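Local coordinates for putative metal-dependent hydrolase (Parabacteroides distasonis ATCC 8503, PDB 3KL7), which binds two zinc ions in a metallo-beta-lactamase-type fold and is probably a metal-dependent hydrolase whose substrate is not established, at residues S39-L42 and H47-Q50; A178-N183 and A194-M199. One frame throughout, in Å; residues are numbered along the deposited sequence.

Contact 1: residues S39-L42 and H47-Q50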
ATOM      1  N   SER A  39      -1.417   2.703   6.442  1.00 13.16           N
ATOM      2  CA  SER A  39      -0.595   1.819   7.249  1.00 13.30           C
ATOM      3  C   SER A  39      -1.227   0.441   7.384  1.00 13.59           C
ATOM      4  O   SER A  39      -2.382   0.303   7.838  1.00 13.12           O
ATOM      5  CB  SER A  39      -0.362   2.435   8.650  1.00 13.06           C
ATOM      6  OG  SER A  39       0.367   3.638   8.547  1.00 12.16           O
ATOM      7  N   LEU A  40      -0.462  -0.575   6.995  1.00 14.05           N
ATOM      8  CA  LEU A  40      -0.938  -1.958   6.980  1.00 14.62           C
ATOM      9  C   LEU A  40       0.133  -2.887   7.548  1.00 14.95           C
ATOM     10  O   LEU A  40       1.323  -2.646   7.380  1.00 15.36           O
ATOM     11  CB  LEU A  40      -1.261  -2.399   5.526  1.00 14.17           C
ATOM     12  CG  LEU A  40      -2.183  -1.503   4.684  1.00 13.60           C
ATOM     13  CD1 LEU A  40      -2.233  -1.997   3.210  1.00  9.42           C
ATOM     14  CD2 LEU A  40      -3.609  -1.447   5.289  1.00 12.03           C
HETATM   15  N   MSE A  41      -0.293  -3.943   8.229  1.00 15.69           N
HETATM   16  CA  MSE A  41       0.623  -5.043   8.570  1.00 15.56           C
HETATM   17  C   MSE A  41       0.184  -6.243   7.781  1.00 16.73           C
HETATM   18  O   MSE A  41      -1.002  -6.556   7.742  1.00 17.61           O
HETATM   19  CB  MSE A  41       0.585  -5.356  10.063  1.00 14.69           C
HETATM   20  CG  MSE A  41       1.472  -6.516  10.469  1.00 13.19           C
HETATM   21 SE   MSE A  41       1.515  -6.817  12.357  0.75  7.39          SE
HETATM   22  CE  MSE A  41      -0.382  -6.876  12.696  1.00  8.31           C
ATOM     23  N   LEU A  42       1.132  -6.911   7.142  1.00 17.58           N
ATOM     24  CA  LEU A  42       0.845  -8.128   6.375  1.00 18.12           C
ATOM     25  C   LEU A  42       1.544  -9.284   7.026  1.00 18.16           C
ATOM     26  O   LEU A  42       2.716  -9.205   7.319  1.00 19.53           O
ATOM     27  CB  LEU A  42       1.342  -7.980   4.932  1.00 18.15           C
ATOM     28  CG  LEU A  42       0.434  -7.268   3.930  1.00 18.99           C
ATOM     29  CD1 LEU A  42       0.288  -5.837   4.270  1.00 18.55           C
ATOM     30  CD2 LEU A  42       1.005  -7.433   2.523  1.00 17.56           C
ATOM     31  N   HIS A  47       6.034 -14.621   8.574  1.00 21.61           N
ATOM     32  CA  HIS A  47       6.809 -13.419   8.346  1.00 20.52           C
ATOM     33  C   HIS A  47       5.892 -12.233   8.546  1.00 19.87           C
ATOM     34  O   HIS A  47       4.712 -12.288   8.170  1.00 19.29           O
ATOM     35  CB  HIS A  47       7.371 -13.393   6.916  1.00 20.40           C
ATOM     36  CG  HIS A  47       8.264 -14.546   6.601  1.00 20.81           C
ATOM     37  ND1 HIS A  47       9.527 -14.679   7.143  1.00 21.13           N
ATOM     38  CD2 HIS A  47       8.077 -15.626   5.806  1.00 19.62           C
ATOM     39  CE1 HIS A  47      10.075 -15.794   6.698  1.00 20.64           C
ATOM     40  NE2 HIS A  47       9.214 -16.388   5.890  1.00 20.27           N
ATOM     41  N   SER A  48       6.430 -11.156   9.127  1.00 19.14           N
ATOM     42  CA  SER A  48       5.650  -9.960   9.397  1.00 18.63           C
ATOM     43  C   SER A  48       6.166  -8.782   8.555  1.00 18.26           C
ATOM     44  O   SER A  48       7.353  -8.482   8.559  1.00 18.18           O
ATOM     45  CB  SER A  48       5.704  -9.621  10.868  1.00 18.70           C
ATOM     46  OG  SER A  48       4.938  -8.468  11.140  1.00 20.06           O
ATOM     47  N   ILE A  49       5.252  -8.138   7.826  1.00 17.75           N
ATOM     48  CA  ILE A  49       5.592  -7.051   6.912  1.00 17.47           C
ATOM     49  C   ILE A  49       4.822  -5.805   7.285  1.00 16.97           C
ATOM     50  O   ILE A  49       3.602  -5.818   7.314  1.00 16.63           O
ATOM     51  CB  ILE A  49       5.225  -7.404   5.484  1.00 17.56           C
ATOM     52  CG1 ILE A  49       6.042  -8.631   4.999  1.00 18.12           C
ATOM     53  CG2 ILE A  49       5.458  -6.178   4.558  1.00 17.65           C
ATOM     54  CD1 ILE A  49       5.181  -9.739   4.364  1.00 16.33           C
ATOM     55  N   GLN A  50       5.533  -4.728   7.573  1.00 16.72           N
ATOM     56  CA  GLN A  50       4.888  -3.469   7.861  1.00 16.94           C
ATOM     57  C   GLN A  50       5.000  -2.564   6.663  1.00 16.72           C
ATOM     58  O   GLN A  50       6.081  -2.436   6.066  1.00 16.64           O
ATOM     59  CB  GLN A  50       5.520  -2.796   9.073  1.00 17.14           C
ATOM     60  CG  GLN A  50       5.385  -3.582  10.372  1.00 17.36           C
ATOM     61  CD  GLN A  50       4.000  -3.482  10.993  1.00 17.81           C
ATOM     62  OE1 GLN A  50       3.123  -2.788  10.478  1.00 17.54           O
ATOM     63  NE2 GLN A  50       3.802  -4.177  12.122  1.00 17.69           N
TER
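Leu42 and Ile49 pair through their backbones as the hydrogen-bonded pair of an antiparallel hairpin. Leu42 N gives its hydrogen to Ile49 O at 2.7 Å, and Ile49 N returns a bond to Leu42 O at 2.8 Å. The same Ile49 O also receives a CA-H...O contact from Met41 CA, 3.3 Å away, so one carbonyl serves two donors.

Apolar packing occupies the face of Leu42 and Ile49, where their CB atoms stand 4.0 Å apart. Strand 146-152 of the other sheet covers this face, with Phe152 touching both side chains.

On the other face, the selenomethionine Met41 and Gln50 form the adjoining non-hydrogen-bonded pair. Met41 leaves the strand with CG anti to its backbone N (chi1 178°), while the bend of Gln50 at chi2 (-77°) carries its amide obliquely across the Met41 chain. NE2 of Gln50 lies 3.5 Å from SE of Met41, and OE1 of Gln50 3.6 Å from CB of Met41. Ser48 OG lies 4.0 Å from SE of Met41.

The hairpin thus joins two chemistries: an apolar face turned to the partner sheet, as in the alpha-beta/beta-alpha sandwich of this superfamily, and a mixed face where a buried amide packs against a polarisable selenium.

Contact 2: residues A178-N183 and A194-M199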
ATOM      1  N   ALA A 178      -6.293  -4.897  -3.994  1.00 16.08           N
ATOM      2  CA  ALA A 178      -5.750  -3.579  -4.235  1.00 16.60           C
ATOM      3  C   ALA A 178      -6.153  -2.621  -3.172  1.00 17.05           C
ATOM      4  O   ALA A 178      -7.275  -2.633  -2.706  1.00 18.32           O
ATOM      5  CB  ALA A 178      -6.179  -3.051  -5.637  1.00 16.11           C
ATOM      6  N   PHE A 179      -5.215  -1.782  -2.792  1.00 17.45           N
ATOM      7  CA  PHE A 179      -5.471  -0.675  -1.925  1.00 17.64           C
ATOM      8  C   PHE A 179      -5.277   0.602  -2.713  1.00 17.53           C
ATOM      9  O   PHE A 179      -4.184   0.876  -3.186  1.00 18.01           O
ATOM     10  CB  PHE A 179      -4.513  -0.710  -0.710  1.00 17.86           C
ATOM     11  CG  PHE A 179      -4.715  -1.919   0.183  1.00 17.76           C
ATOM     12  CD1 PHE A 179      -4.174  -3.152  -0.164  1.00 18.52           C
ATOM     13  CD2 PHE A 179      -5.454  -1.825   1.338  1.00 16.52           C
ATOM     14  CE1 PHE A 179      -4.368  -4.252   0.635  1.00 18.96           C
ATOM     15  CE2 PHE A 179      -5.654  -2.923   2.135  1.00 16.98           C
ATOM     16  CZ  PHE A 179      -5.115  -4.137   1.786  1.00 18.62           C
ATOM     17  N   LEU A 180      -6.353   1.373  -2.858  1.00 17.42           N
ATOM     18  CA  LEU A 180      -6.305   2.690  -3.521  1.00 17.29           C
ATOM     19  C   LEU A 180      -6.628   3.807  -2.527  1.00 17.33           C
ATOM     20  O   LEU A 180      -7.537   3.652  -1.676  1.00 17.34           O
ATOM     21  CB  LEU A 180      -7.311   2.737  -4.672  1.00 16.68           C
ATOM     22  CG  LEU A 180      -7.023   1.743  -5.781  1.00 16.59           C
ATOM     23  CD1 LEU A 180      -8.124   1.800  -6.882  1.00 15.72           C
ATOM     24  CD2 LEU A 180      -5.617   1.997  -6.364  1.00 14.86           C
ATOM     25  N   PRO A 181      -5.891   4.944  -2.621  1.00 17.45           N
ATOM     26  CA  PRO A 181      -6.056   6.121  -1.745  1.00 17.40           C
ATOM     27  C   PRO A 181      -7.148   7.064  -2.201  1.00 17.55           C
ATOM     28  O   PRO A 181      -7.166   7.468  -3.360  1.00 17.77           O
ATOM     29  CB  PRO A 181      -4.701   6.822  -1.860  1.00 17.28           C
ATOM     30  CG  PRO A 181      -4.248   6.494  -3.207  1.00 17.34           C
ATOM     31  CD  PRO A 181      -4.669   5.062  -3.433  1.00 17.46           C
ATOM     32  N   VAL A 182      -8.033   7.439  -1.276  1.00 17.21           N
ATOM     33  CA  VAL A 182      -9.215   8.190  -1.613  1.00 16.34           C
ATOM     34  C   VAL A 182      -9.437   9.349  -0.617  1.00 16.84           C
ATOM     35  O   VAL A 182     -10.402   9.337   0.179  1.00 17.35           O
ATOM     36  CB  VAL A 182     -10.482   7.253  -1.627  1.00 16.42           C
ATOM     37  CG1 VAL A 182     -11.644   7.933  -2.291  1.00 14.11           C
ATOM     38  CG2 VAL A 182     -10.163   5.865  -2.325  1.00 13.53           C
ATOM     39  N   ASN A 183      -8.545  10.340  -0.650  1.00 16.33           N
ATOM     40  CA  ASN A 183      -8.759  11.566   0.104  1.00 16.29           C
ATOM     41  C   ASN A 183      -8.390  12.796  -0.708  1.00 16.80           C
ATOM     42  O   ASN A 183      -7.694  12.692  -1.697  1.00 16.64           O
ATOM     43  CB  ASN A 183      -8.028  11.544   1.471  1.00 15.74           C
ATOM     44  CG  ASN A 183      -6.527  11.654   1.347  1.00 15.30           C
ATOM     45  OD1 ASN A 183      -5.935  11.254   0.341  1.00 17.28           O
ATOM     46  ND2 ASN A 183      -5.903  12.171   2.370  1.00 13.96           N
ATOM     47  N   ALA A 194     -12.952   4.987  -8.570  1.00 17.21           N
ATOM     48  CA  ALA A 194     -13.772   4.057  -9.355  1.00 17.58           C
ATOM     49  C   ALA A 194     -13.180   3.880 -10.769  1.00 18.04           C
ATOM     50  O   ALA A 194     -13.064   2.763 -11.265  1.00 18.16           O
ATOM     51  CB  ALA A 194     -15.232   4.546  -9.432  1.00 16.50           C
ATOM     52  N   LYS A 195     -12.811   4.996 -11.391  1.00 18.78           N
ATOM     53  CA  LYS A 195     -12.162   4.989 -12.688  1.00 19.62           C
ATOM     54  C   LYS A 195     -10.828   4.211 -12.611  1.00 19.08           C
ATOM     55  O   LYS A 195     -10.546   3.375 -13.457  1.00 19.37           O
ATOM     56  CB  LYS A 195     -11.957   6.435 -13.167  1.00 20.52           C
ATOM     57  CG  LYS A 195     -11.171   6.571 -14.450  1.00 23.83           C
ATOM     58  CD  LYS A 195     -11.352   7.986 -15.100  1.00 25.23           C
ATOM     59  CE  LYS A 195     -10.320   8.208 -16.277  1.00 26.48           C
ATOM     60  NZ  LYS A 195      -8.851   8.032 -15.833  1.00 26.77           N
ATOM     61  N   ALA A 196     -10.041   4.471 -11.573  1.00 18.39           N
ATOM     62  CA  ALA A 196      -8.790   3.734 -11.345  1.00 17.83           C
ATOM     63  C   ALA A 196      -9.054   2.222 -11.222  1.00 17.83           C
ATOM     64  O   ALA A 196      -8.433   1.420 -11.912  1.00 18.33           O
ATOM     65  CB  ALA A 196      -8.076   4.264 -10.082  1.00 17.40           C
ATOM     66  N   ALA A 197      -9.978   1.847 -10.336  1.00 17.24           N
ATOM     67  CA  ALA A 197     -10.344   0.457 -10.154  1.00 16.56           C
ATOM     68  C   ALA A 197     -10.730  -0.232 -11.493  1.00 16.61           C
ATOM     69  O   ALA A 197     -10.297  -1.393 -11.766  1.00 15.88           O
ATOM     70  CB  ALA A 197     -11.479   0.346  -9.167  1.00 16.49           C
ATOM     71  N   ARG A 198     -11.537   0.466 -12.325  1.00 16.19           N
ATOM     72  CA  ARG A 198     -12.007  -0.115 -13.595  0.50 15.95           C
ATOM     73  C   ARG A 198     -10.866  -0.269 -14.619  1.00 16.10           C
ATOM     74  O   ARG A 198     -10.967  -1.046 -15.563  1.00 15.80           O
ATOM     75  CB  ARG A 198     -13.164   0.709 -14.183  0.50 15.72           C
ATOM     76  CG  ARG A 198     -14.492   0.532 -13.418  0.50 15.67           C
ATOM     77  CD  ARG A 198     -15.699   1.164 -14.153  0.50 15.92           C
ATOM     78  NE  ARG A 198     -16.906   1.129 -13.323  0.50 15.87           N
ATOM     79  CZ  ARG A 198     -17.838   0.190 -13.392  0.50 15.01           C
ATOM     80  NH1 ARG A 198     -17.730  -0.800 -14.274  0.50 14.99           N
ATOM     81  NH2 ARG A 198     -18.881   0.245 -12.586  0.50 14.49           N
HETATM   82  N   MSE A 199      -9.783   0.457 -14.422  1.00 16.65           N
HETATM   83  CA  MSE A 199      -8.661   0.358 -15.338  1.00 16.98           C
HETATM   84  C   MSE A 199      -7.928  -1.013 -15.254  1.00 16.98           C
HETATM   85  O   MSE A 199      -7.326  -1.449 -16.226  1.00 16.57           O
HETATM   86  CB  MSE A 199      -7.673   1.496 -15.086  1.00 16.86           C
HETATM   87  CG  MSE A 199      -8.083   2.836 -15.727  1.00 16.47           C
HETATM   88 SE   MSE A 199      -6.602   4.100 -15.634  0.75 14.35          SE
HETATM   89  CE  MSE A 199      -6.781   4.680 -13.820  1.00 13.11           C
TER
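Leu180 of strand 177-181 and Ala197 of helix 190-200 form the closest CA pair between the two segments, 8.1 Å apart, and no hydrogen bond crosses the gap. Such spacing illustrates how a helix lies on a sheet: the backbones stand off, and side chains fill the interval.

Here a single branch does the bridging. Leu180 points toward the helix, and its CG lies anti to the carbonyl carbon (chi1 -63°); with chi2 extended at 177°, CD1 is the methyl that arrives at the helix surface. CD1 of Leu180 meets Ala196 CB at 4.0 Å. The same CD1 of Leu180 lies 4.3 Å from Ala197 CB. Closer still is the backbone, with Leu180 CD1 3.9 Å from Ala197 N. The small alanine side chains let the leucine tip approach the helix backbone itself. Between these segments the contact is modest, burying 85 Å² in all, but all three participants are buried.

Neighbours extend the packing. Leu205 of strand 204-208 touches both Leu180 and Ala197, whereas Met169 packs on Ala196. On the solvent side of the helix, Lys195 reaches Asp165 in a salt bridge. Phe179, the residue before Leu180, serves the opposite face of its strand, packing on Ile32 and Phe34 of the other sheet.

Strand, helix and the parallel strand 204-208 make a beta-alpha-beta unit, in keeping with the helix-covered sheets of the metallo-beta-lactamase fold. Without directional bonds across it, the strand-helix interface rests on dispersion and the exclusion of water.

Contacts 1 and 2 sit on opposite sides of the chain's centre, their own centres 21 Å apart, and lie in the two different sheets of the sandwich. They nevertheless meet in its interior, where Leu40 CD1 packs on Phe179 CE2 at 3.7 Å. Contact 1 is a hairpin held within one sheet, whereas contact 2 fastens an outer helix to the other. Neither supplies a zinc ligand, and neither touches the metal centre: Leu40 is about 12 Å and Leu180 about 13 Å from a bound zinc ion, side chain to metal. His209, a zinc ligand, lies about 9 Å from Leu40 and about 8 Å from Leu180, side chain to side chain.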